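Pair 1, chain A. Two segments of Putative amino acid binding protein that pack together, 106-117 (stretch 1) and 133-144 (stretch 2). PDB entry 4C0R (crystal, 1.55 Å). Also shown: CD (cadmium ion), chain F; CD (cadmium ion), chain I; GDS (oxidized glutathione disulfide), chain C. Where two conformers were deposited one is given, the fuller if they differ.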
# COMPACT_ATOMS: atom_id res chain seq x y z
N ASP A 106 18.28 -15.33 -1.81
CA ASP A 106 18.60 -15.69 -3.18
C ASP A 106 18.50 -14.48 -4.12
O ASP A 106 18.91 -14.59 -5.26
CB ASP A 106 17.64 -16.76 -3.68
CG ASP A 106 17.78 -18.10 -2.97
OD1 ASP A 106 18.88 -18.40 -2.45
OD2 ASP A 106 16.82 -18.88 -2.96
N ILE A 107 17.96 -13.34 -3.65
CA ILE A 107 17.86 -12.17 -4.50
C ILE A 107 19.24 -11.57 -4.73
O ILE A 107 19.44 -10.74 -5.62
CB ILE A 107 16.93 -11.06 -3.93
CG1 ILE A 107 17.47 -10.50 -2.61
CG2 ILE A 107 15.51 -11.62 -3.81
CD1 ILE A 107 16.59 -9.42 -1.97
N ALA A 108 20.19 -11.99 -3.90
CA ALA A 108 21.54 -11.40 -4.00
C ALA A 108 22.05 -11.55 -5.44
O ALA A 108 21.96 -12.63 -6.04
CB ALA A 108 22.50 -12.07 -3.01
N GLY A 109 22.58 -10.46 -5.98
CA GLY A 109 23.11 -10.43 -7.32
C GLY A 109 22.12 -10.23 -8.46
O GLY A 109 22.49 -10.11 -9.63
N HIS A 110 20.83 -10.20 -8.13
CA HIS A 110 19.78 -10.08 -9.11
C HIS A 110 19.26 -8.61 -9.23
O HIS A 110 19.59 -7.75 -8.41
CB HIS A 110 18.66 -11.02 -8.74
CG HIS A 110 18.96 -12.48 -8.98
ND1 HIS A 110 19.37 -13.32 -7.97
CD2 HIS A 110 18.80 -13.26 -10.08
CE1 HIS A 110 19.48 -14.55 -8.44
NE2 HIS A 110 19.13 -14.55 -9.71
N SER A 111 18.47 -8.37 -10.26
CA SER A 111 18.03 -7.02 -10.56
C SER A 111 16.54 -6.89 -10.28
O SER A 111 15.78 -7.82 -10.51
CB SER A 111 18.35 -6.67 -12.01
OG SER A 111 18.23 -5.28 -12.27
N THR A 112 16.16 -5.70 -9.79
CA THR A 112 14.78 -5.40 -9.47
C THR A 112 14.54 -3.92 -9.74
O THR A 112 15.46 -3.13 -9.83
CB THR A 112 14.47 -5.72 -8.00
OG1 THR A 112 13.06 -5.61 -7.83
CG2 THR A 112 15.09 -4.77 -7.06
N GLN A 113 13.27 -3.58 -9.85
CA GLN A 113 12.82 -2.21 -9.95
C GLN A 113 12.23 -1.79 -8.62
O GLN A 113 11.60 -2.61 -7.91
CB GLN A 113 11.78 -2.07 -11.04
CG GLN A 113 12.42 -2.16 -12.48
CD GLN A 113 11.38 -1.90 -13.57
OE1 GLN A 113 10.44 -2.65 -13.74
NE2 GLN A 113 11.56 -0.82 -14.29
N VAL A 114 12.47 -0.54 -8.28
CA VAL A 114 11.93 0.08 -7.05
C VAL A 114 11.48 1.50 -7.33
O VAL A 114 11.91 2.12 -8.32
CB VAL A 114 12.92 0.08 -5.90
CG1 VAL A 114 13.19 -1.37 -5.46
CG2 VAL A 114 14.24 0.75 -6.31
N VAL A 115 10.60 1.99 -6.46
CA VAL A 115 10.11 3.36 -6.52
C VAL A 115 10.48 4.11 -5.25
O VAL A 115 10.17 3.67 -4.16
CB VAL A 115 8.61 3.40 -6.73
CG1 VAL A 115 8.11 4.87 -6.72
CG2 VAL A 115 8.22 2.74 -8.02
N GLN A 116 11.22 5.23 -5.40
CA GLN A 116 11.66 6.01 -4.26
C GLN A 116 10.53 6.28 -3.26
O GLN A 116 9.41 6.60 -3.65
CB GLN A 116 12.32 7.33 -4.71
N GLY A 117 10.86 6.13 -2.00
CA GLY A 117 9.96 6.46 -0.90
C GLY A 117 9.07 5.29 -0.53
O GLY A 117 8.32 5.41 0.45
N ASN A 133 29.15 -7.81 -1.33
CA ASN A 133 29.84 -8.43 -2.45
C ASN A 133 28.90 -9.12 -3.42
O ASN A 133 29.35 -9.64 -4.42
CB ASN A 133 30.90 -9.39 -1.93
CG ASN A 133 31.95 -8.68 -1.11
OD1 ASN A 133 32.42 -7.61 -1.49
ND2 ASN A 133 32.30 -9.25 0.05
N ASN A 134 27.59 -9.07 -3.17
CA ASN A 134 26.65 -9.70 -4.08
C ASN A 134 25.32 -8.92 -3.94
O ASN A 134 24.29 -9.47 -3.57
CB ASN A 134 26.46 -11.17 -3.71
CG ASN A 134 25.91 -12.01 -4.84
OD1 ASN A 134 25.87 -11.59 -6.01
ND2 ASN A 134 25.45 -13.19 -4.50
N GLN A 135 25.39 -7.63 -4.21
CA GLN A 135 24.23 -6.75 -4.03
C GLN A 135 23.17 -6.95 -5.09
O GLN A 135 23.44 -7.39 -6.21
CB GLN A 135 24.68 -5.31 -4.07
CG GLN A 135 25.56 -4.94 -2.91
CD GLN A 135 25.97 -3.48 -2.94
OE1 GLN A 135 25.14 -2.60 -3.13
NE2 GLN A 135 27.26 -3.22 -2.75
N VAL A 136 21.95 -6.63 -4.69
CA VAL A 136 20.84 -6.50 -5.57
C VAL A 136 21.05 -5.23 -6.37
O VAL A 136 21.45 -4.23 -5.81
CB VAL A 136 19.53 -6.34 -4.76
CG1 VAL A 136 18.32 -6.08 -5.65
CG2 VAL A 136 19.29 -7.56 -3.95
N LYS A 137 20.83 -5.32 -7.66
CA LYS A 137 20.91 -4.17 -8.54
C LYS A 137 19.55 -3.46 -8.48
O LYS A 137 18.57 -3.99 -9.00
CB LYS A 137 21.16 -4.65 -9.96
N LEU A 138 19.52 -2.26 -7.88
CA LEU A 138 18.28 -1.49 -7.74
C LEU A 138 18.10 -0.55 -8.90
O LEU A 138 18.96 0.28 -9.15
CB LEU A 138 18.28 -0.67 -6.45
CG LEU A 138 18.47 -1.46 -5.17
CD1 LEU A 138 18.76 -0.55 -4.01
CD2 LEU A 138 17.18 -2.27 -4.92
N ASN A 139 17.00 -0.70 -9.64
CA ASN A 139 16.69 0.18 -10.74
C ASN A 139 15.49 1.00 -10.36
O ASN A 139 14.35 0.50 -10.35
CB ASN A 139 16.39 -0.66 -11.95
CG ASN A 139 17.57 -1.54 -12.34
OD1 ASN A 139 17.74 -2.70 -11.87
ND2 ASN A 139 18.43 -0.97 -13.19
N PHE A 140 15.74 2.25 -10.03
CA PHE A 140 14.69 3.18 -9.66
C PHE A 140 13.88 3.51 -10.90
O PHE A 140 14.42 3.76 -11.97
CB PHE A 140 15.28 4.44 -9.01
CG PHE A 140 15.75 4.22 -7.60
CD1 PHE A 140 16.99 3.67 -7.34
CD2 PHE A 140 14.91 4.46 -6.53
CE1 PHE A 140 17.39 3.42 -6.06
CE2 PHE A 140 15.31 4.23 -5.29
CZ PHE A 140 16.55 3.70 -5.03
N THR A 141 12.55 3.46 -10.78
CA THR A 141 11.65 3.65 -11.90
C THR A 141 10.54 4.61 -11.46
O THR A 141 10.32 4.81 -10.26
CB THR A 141 10.96 2.28 -12.34
OG1 THR A 141 10.16 2.45 -13.50
CG2 THR A 141 10.08 1.68 -11.24
N SER A 142 9.85 5.15 -12.45
CA SER A 142 8.66 5.95 -12.18
C SER A 142 7.43 5.23 -12.68
O SER A 142 6.34 5.79 -12.74
CB SER A 142 8.75 7.30 -12.87
OG SER A 142 8.68 7.15 -14.28
N GLU A 143 7.60 3.98 -13.06
CA GLU A 143 6.51 3.23 -13.64
C GLU A 143 5.72 2.46 -12.58
O GLU A 143 6.21 2.24 -11.48
CB GLU A 143 6.98 2.32 -14.73
CG GLU A 143 7.64 3.15 -15.89
CD GLU A 143 6.91 4.48 -16.10
OE1 GLU A 143 5.69 4.43 -16.42
OE2 GLU A 143 7.51 5.57 -15.93
N ASP A 144 4.49 2.11 -12.92
CA ASP A 144 3.61 1.59 -11.89
C ASP A 144 3.81 0.10 -11.61
O ASP A 144 4.59 -0.56 -12.28
CB ASP A 144 2.14 1.93 -12.17
CG ASP A 144 1.61 1.30 -13.41
OD1 ASP A 144 2.00 0.16 -13.78
OD2 ASP A 144 0.76 1.96 -14.06
CD CD F . 18.75 -16.10 -11.15
CD CD I . 0.40 0.43 -15.62
CD1 GDS C . 5.63 6.64 -8.90
N2 GDS C . 5.36 5.27 -9.36
CA2 GDS C . 4.00 4.89 -9.38
C2 GDS C . 3.16 5.23 -10.56
O2 GDS C . 1.92 5.31 -10.46
CB2 GDS C . 3.31 4.18 -8.27
SG2 GDS C . 4.41 3.66 -6.97
N3 GDS C . 3.85 5.46 -11.82
CA3 GDS C . 3.08 5.89 -12.99
C3 GDS C . 3.42 7.38 -13.11
OE3 GDS C . 3.56 7.92 -14.25
OE4 GDS C . 3.59 8.11 -12.09
N4 GDS C . 4.24 1.01 -5.11
CA4 GDS C . 4.87 0.13 -6.06
C4 GDS C . 6.32 -0.03 -5.74
OE5 GDS C . 6.77 0.19 -4.58
OE6 GDS C . 7.05 -0.47 -6.67
C5 GDS C . 2.87 1.37 -5.30
O5 GDS C . 2.24 0.88 -6.24
CA5 GDS C . 2.38 2.37 -4.35
N5 GDS C . 2.83 2.33 -3.02
CB5 GDS C . 2.14 3.71 -4.97
SG5 GDS C . 3.74 4.52 -5.26
CA6 GDS C . 4.40 0.20 0.89
C6 GDS C . 4.73 1.53 1.54
OE7 GDS C . 5.74 2.17 1.14
OE8 GDS C . 4.00 2.00 2.45
N6 GDS C . 3.34 -0.43 1.69
CB6 GDS C . 4.00 0.38 -0.53
CG6 GDS C . 3.03 1.57 -0.65
CD6 GDS C . 2.38 1.48 -2.01
O6 GDS C . 1.45 0.71 -2.32
O HOH W 1 14.08 1.11 -14.13
O HOH W 2 11.66 6.08 -8.16
O HOH W 3 20.71 -16.87 -12.18
O HOH W 4 1.19 -1.66 -16.70
O HOH W 5 -1.46 1.33 -16.97
O HOH W 6 -1.41 -0.45 -13.93

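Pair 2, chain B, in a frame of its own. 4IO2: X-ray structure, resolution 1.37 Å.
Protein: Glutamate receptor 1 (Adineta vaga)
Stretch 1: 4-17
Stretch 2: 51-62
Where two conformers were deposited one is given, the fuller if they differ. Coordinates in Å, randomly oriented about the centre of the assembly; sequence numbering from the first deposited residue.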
# COMPACT_ATOMS: atom_id res chain seq x y z
N ARG B 4 -24.88 -3.36 0.73
CA ARG B 4 -24.29 -3.09 2.04
C ARG B 4 -24.30 -4.31 2.95
O ARG B 4 -25.17 -5.18 2.85
CB ARG B 4 -25.07 -1.95 2.73
CG ARG B 4 -25.09 -0.63 1.96
CD ARG B 4 -23.80 0.16 2.15
NE ARG B 4 -23.92 1.50 1.57
CZ ARG B 4 -24.40 2.56 2.21
NH1 ARG B 4 -24.80 2.47 3.48
NH2 ARG B 4 -24.48 3.74 1.58
N LEU B 5 -23.33 -4.36 3.87
CA LEU B 5 -23.18 -5.48 4.79
C LEU B 5 -24.08 -5.38 6.04
O LEU B 5 -24.15 -6.30 6.82
CB LEU B 5 -21.71 -5.64 5.18
CG LEU B 5 -20.91 -6.40 4.10
CD1 LEU B 5 -19.41 -6.30 4.35
CD2 LEU B 5 -21.33 -7.88 4.16
N LYS B 6 -24.81 -4.27 6.23
CA LYS B 6 -25.66 -4.12 7.42
C LYS B 6 -26.65 -5.27 7.59
O LYS B 6 -27.42 -5.56 6.68
CB LYS B 6 -26.41 -2.81 7.39
CG LYS B 6 -27.17 -2.57 8.71
CD LYS B 6 -27.75 -1.19 8.81
CE LYS B 6 -28.57 -1.07 10.08
NZ LYS B 6 -29.39 0.18 10.06
N GLY B 7 -26.62 -5.90 8.76
CA GLY B 7 -27.49 -7.02 9.09
C GLY B 7 -27.04 -8.38 8.53
O GLY B 7 -27.69 -9.39 8.83
N ILE B 8 -26.00 -8.41 7.72
CA ILE B 8 -25.56 -9.65 7.08
C ILE B 8 -24.56 -10.34 7.98
O ILE B 8 -23.70 -9.68 8.57
CB ILE B 8 -24.86 -9.32 5.74
CG1 ILE B 8 -25.81 -8.57 4.79
CG2 ILE B 8 -24.24 -10.56 5.11
CD1 ILE B 8 -27.07 -9.34 4.44
N THR B 9 -24.64 -11.66 8.07
CA THR B 9 -23.65 -12.41 8.82
C THR B 9 -22.46 -12.76 7.94
O THR B 9 -22.63 -13.28 6.84
CB THR B 9 -24.27 -13.72 9.41
OG1 THR B 9 -25.31 -13.37 10.32
CG2 THR B 9 -23.21 -14.55 10.14
N LEU B 10 -21.27 -12.44 8.42
CA LEU B 10 -20.02 -12.82 7.76
C LEU B 10 -19.29 -13.84 8.56
O LEU B 10 -18.96 -13.60 9.72
CB LEU B 10 -19.10 -11.63 7.61
CG LEU B 10 -19.54 -10.56 6.66
CD1 LEU B 10 -18.51 -9.44 6.73
CD2 LEU B 10 -19.71 -11.11 5.26
N ARG B 11 -18.97 -14.96 7.93
CA ARG B 11 -18.01 -15.93 8.47
C ARG B 11 -16.61 -15.41 8.17
O ARG B 11 -16.20 -15.30 6.99
CB ARG B 11 -18.20 -17.31 7.85
CG ARG B 11 -19.56 -17.96 8.08
CD ARG B 11 -19.75 -19.17 7.16
NE ARG B 11 -19.57 -18.76 5.78
CZ ARG B 11 -19.17 -19.54 4.77
NH1 ARG B 11 -18.98 -20.84 4.93
NH2 ARG B 11 -18.99 -18.98 3.59
N ILE B 12 -15.89 -15.03 9.22
CA ILE B 12 -14.59 -14.34 9.11
C ILE B 12 -13.48 -15.27 9.55
O ILE B 12 -13.38 -15.59 10.72
CB ILE B 12 -14.55 -13.07 9.97
CG1 ILE B 12 -15.70 -12.15 9.63
CG2 ILE B 12 -13.18 -12.38 9.80
CD1 ILE B 12 -15.77 -10.86 10.47
N GLY B 13 -12.68 -15.75 8.60
CA GLY B 13 -11.54 -16.59 8.91
C GLY B 13 -10.38 -15.74 9.44
O GLY B 13 -10.08 -14.67 8.88
N VAL B 14 -9.79 -16.21 10.54
CA VAL B 14 -8.61 -15.61 11.12
C VAL B 14 -7.58 -16.70 11.33
O VAL B 14 -7.90 -17.89 11.30
CB VAL B 14 -8.92 -14.83 12.43
CG1 VAL B 14 -9.91 -13.68 12.21
CG2 VAL B 14 -9.43 -15.71 13.55
N ILE B 15 -6.32 -16.29 11.48
CA ILE B 15 -5.21 -17.24 11.56
C ILE B 15 -4.23 -16.78 12.63
O ILE B 15 -3.88 -15.61 12.74
CB ILE B 15 -4.54 -17.39 10.16
CG1 ILE B 15 -3.41 -18.40 10.17
CG2 ILE B 15 -4.06 -16.05 9.56
CD1 ILE B 15 -2.93 -18.82 8.79
N GLU B 16 -3.80 -17.71 13.48
CA GLU B 16 -2.95 -17.37 14.60
C GLU B 16 -1.64 -16.71 14.13
O GLU B 16 -0.92 -17.26 13.31
CB GLU B 16 -2.66 -18.63 15.44
CG GLU B 16 -1.83 -18.35 16.70
CD GLU B 16 -1.65 -19.53 17.61
OE1 GLU B 16 -2.18 -20.62 17.31
OE2 GLU B 16 -0.95 -19.38 18.66
N SER B 17 -1.32 -15.57 14.75
CA SER B 17 -0.09 -14.84 14.46
C SER B 17 -0.00 -13.69 15.46
O SER B 17 -0.72 -12.71 15.31
CB SER B 17 -0.10 -14.27 13.06
OG SER B 17 1.14 -13.65 12.82
N LYS B 51 -19.10 0.14 12.42
CA LYS B 51 -19.39 1.07 11.33
C LYS B 51 -20.32 0.49 10.27
O LYS B 51 -21.14 1.20 9.70
CB LYS B 51 -18.09 1.51 10.63
CG LYS B 51 -17.21 2.44 11.45
CD LYS B 51 -15.99 2.88 10.68
CE LYS B 51 -16.31 4.03 9.71
NZ LYS B 51 -15.31 5.13 9.83
N MET B 52 -20.24 -0.81 10.04
CA MET B 52 -20.92 -1.44 8.91
C MET B 52 -22.16 -2.23 9.30
O MET B 52 -23.04 -2.47 8.47
CB MET B 52 -19.94 -2.36 8.18
CG MET B 52 -18.74 -1.58 7.61
SD MET B 52 -17.53 -2.68 6.87
CE MET B 52 -18.49 -3.04 5.43
N GLY B 53 -22.23 -2.66 10.56
CA GLY B 53 -23.42 -3.32 11.07
C GLY B 53 -23.62 -4.76 10.66
O GLY B 53 -24.72 -5.29 10.81
N PHE B 54 -22.58 -5.43 10.17
CA PHE B 54 -22.67 -6.88 9.91
C PHE B 54 -22.65 -7.64 11.24
O PHE B 54 -22.33 -7.09 12.30
CB PHE B 54 -21.54 -7.38 8.97
CG PHE B 54 -20.14 -7.10 9.44
CD1 PHE B 54 -19.52 -7.90 10.39
CD2 PHE B 54 -19.42 -6.09 8.85
CE1 PHE B 54 -18.21 -7.64 10.78
CE2 PHE B 54 -18.12 -5.81 9.26
CZ PHE B 54 -17.52 -6.60 10.22
N VAL B 55 -22.99 -8.92 11.17
CA VAL B 55 -22.86 -9.81 12.31
C VAL B 55 -21.59 -10.64 12.08
O VAL B 55 -21.44 -11.29 11.04
CB VAL B 55 -24.10 -10.70 12.45
CG1 VAL B 55 -23.94 -11.68 13.59
CG2 VAL B 55 -25.34 -9.81 12.71
N ALA B 56 -20.68 -10.60 13.05
CA ALA B 56 -19.39 -11.27 12.94
C ALA B 56 -19.44 -12.69 13.49
O ALA B 56 -19.74 -12.91 14.65
CB ALA B 56 -18.33 -10.49 13.65
N ASP B 57 -19.14 -13.64 12.62
CA ASP B 57 -18.94 -15.03 13.02
C ASP B 57 -17.46 -15.38 12.80
O ASP B 57 -17.05 -15.80 11.72
CB ASP B 57 -19.87 -15.93 12.21
CG ASP B 57 -19.64 -17.42 12.46
OD1 ASP B 57 -19.00 -17.76 13.47
OD2 ASP B 57 -20.14 -18.25 11.66
N VAL B 58 -16.66 -15.16 13.83
CA VAL B 58 -15.20 -15.23 13.74
C VAL B 58 -14.77 -16.69 13.93
O VAL B 58 -15.14 -17.32 14.91
CB VAL B 58 -14.54 -14.34 14.77
CG1 VAL B 58 -13.02 -14.52 14.72
CG2 VAL B 58 -14.92 -12.89 14.56
N GLN B 59 -14.04 -17.22 12.96
CA GLN B 59 -13.63 -18.61 12.94
C GLN B 59 -12.12 -18.72 12.81
O GLN B 59 -11.55 -18.32 11.80
CB GLN B 59 -14.32 -19.33 11.79
CG GLN B 59 -15.83 -19.40 11.90
CD GLN B 59 -16.29 -20.42 12.93
OE1 GLN B 59 -15.63 -21.43 13.15
NE2 GLN B 59 -17.42 -20.15 13.56
N LEU B 60 -11.47 -19.25 13.83
CA LEU B 60 -10.03 -19.49 13.80
C LEU B 60 -9.71 -20.68 12.90
O LEU B 60 -10.29 -21.79 13.05
CB LEU B 60 -9.54 -19.76 15.21
CG LEU B 60 -8.05 -20.08 15.42
CD1 LEU B 60 -7.20 -18.88 15.04
CD2 LEU B 60 -7.82 -20.51 16.88
N ALA B 61 -8.79 -20.47 11.96
CA ALA B 61 -8.35 -21.56 11.09
C ALA B 61 -7.70 -22.63 11.96
O ALA B 61 -7.04 -22.33 12.96
CB ALA B 61 -7.39 -21.06 10.05
N PRO B 62 -7.87 -23.88 11.57
CA PRO B 62 -7.20 -24.99 12.26
C PRO B 62 -5.70 -24.78 12.39
O PRO B 62 -5.09 -24.19 11.52
CB PRO B 62 -7.49 -26.19 11.36
CG PRO B 62 -8.74 -25.85 10.67
CD PRO B 62 -8.71 -24.36 10.46
O HOH W 7 -4.65 -20.60 13.03

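In both pairs a type II beta turn leads into a strand that lies parallel to a strand from the other stretch; 14 central residues superpose with an RMSD of 0.8 Å. The strand axes approach to 4.6 Å in each, at 32° in pair 1 and 27° in pair 2. The turns run from Ile107(A) to His110(A) and from Leu5(B) to Ile8(B), and Gly109(A) matches Gly7(B), both with positive phi. Past the turn, the ladder starts alike: Lys137(A) N donates to His110(A) O at 2.8 Å, and Val55(B) N donates to Ile8(B) O at 2.8 Å. It then alternates between the strands, through Thr112(A) N to Lys137(A) O (3.1 Å) and Asn139(A) N to Thr112(A) O (2.9 Å), matched by Leu10(B) N to Val55(B) O and Asp57(B) N to Leu10(B) O, both 2.9 Å. Pair 1 ends its ladder with Thr141(A) N to Val114(A) O (2.9 Å); pair 2 runs on to Ala61(B) N and Val14(B) O (2.8 Å).

The turn is tied down differently. Gly7(B) N meets Gly53(B) O at 2.9 Å and nearly straight, whereas Gly109(A) N makes only a weak bond to Gln135(A) O at 3.2 Å. A CB on Gly109(A) would clash with Asn134(A) OD1.

On the sheet face carrying Thr112(A) and Val114(A), the matched positions hold Leu10(B) and Ile12(B), but the aromatic ring changes place. In pair 2, Phe54(B), which matches Val136(A), offers a ring face to Leu10(B), whose CD1 lies 4.0 Å from the centroid of the Phe54(B) ring. Smaller groups meet in pair 1, with Thr112(A) CG2 3.8 Å from Val136(A) CG1. There the ring belongs to Phe140(A), the match of Val58(B), and Val114(A) CG2 sits 3.7 Å from the centroid of the Phe140(A) ring, over its face. Leu138(A) CD2 reaches to 4.1 Å from Val114(A) CG1; its counterpart Ala56(B) is shorter, and the longer Ile12(B) closes the gap, with Ile12(B) CD1 4.1 Å from Ala56(B) CB.

The other face is more polar. Ser111(A) and Thr9(B) coincide closely, their side-chain centres 0.5 Å apart; Thr9(B) OG1 packs 3.6 Å from Val55(B) CB, and Ser111(A) OG lies 3.8 Å from Lys137(A) CB. Farther along, Arg11(B) CG rests 3.6 Å from Asp57(B) OD2, while Asp57(B) OD1 accepts a hydrogen bond from Gln59(B) NE2 at 2.9 Å.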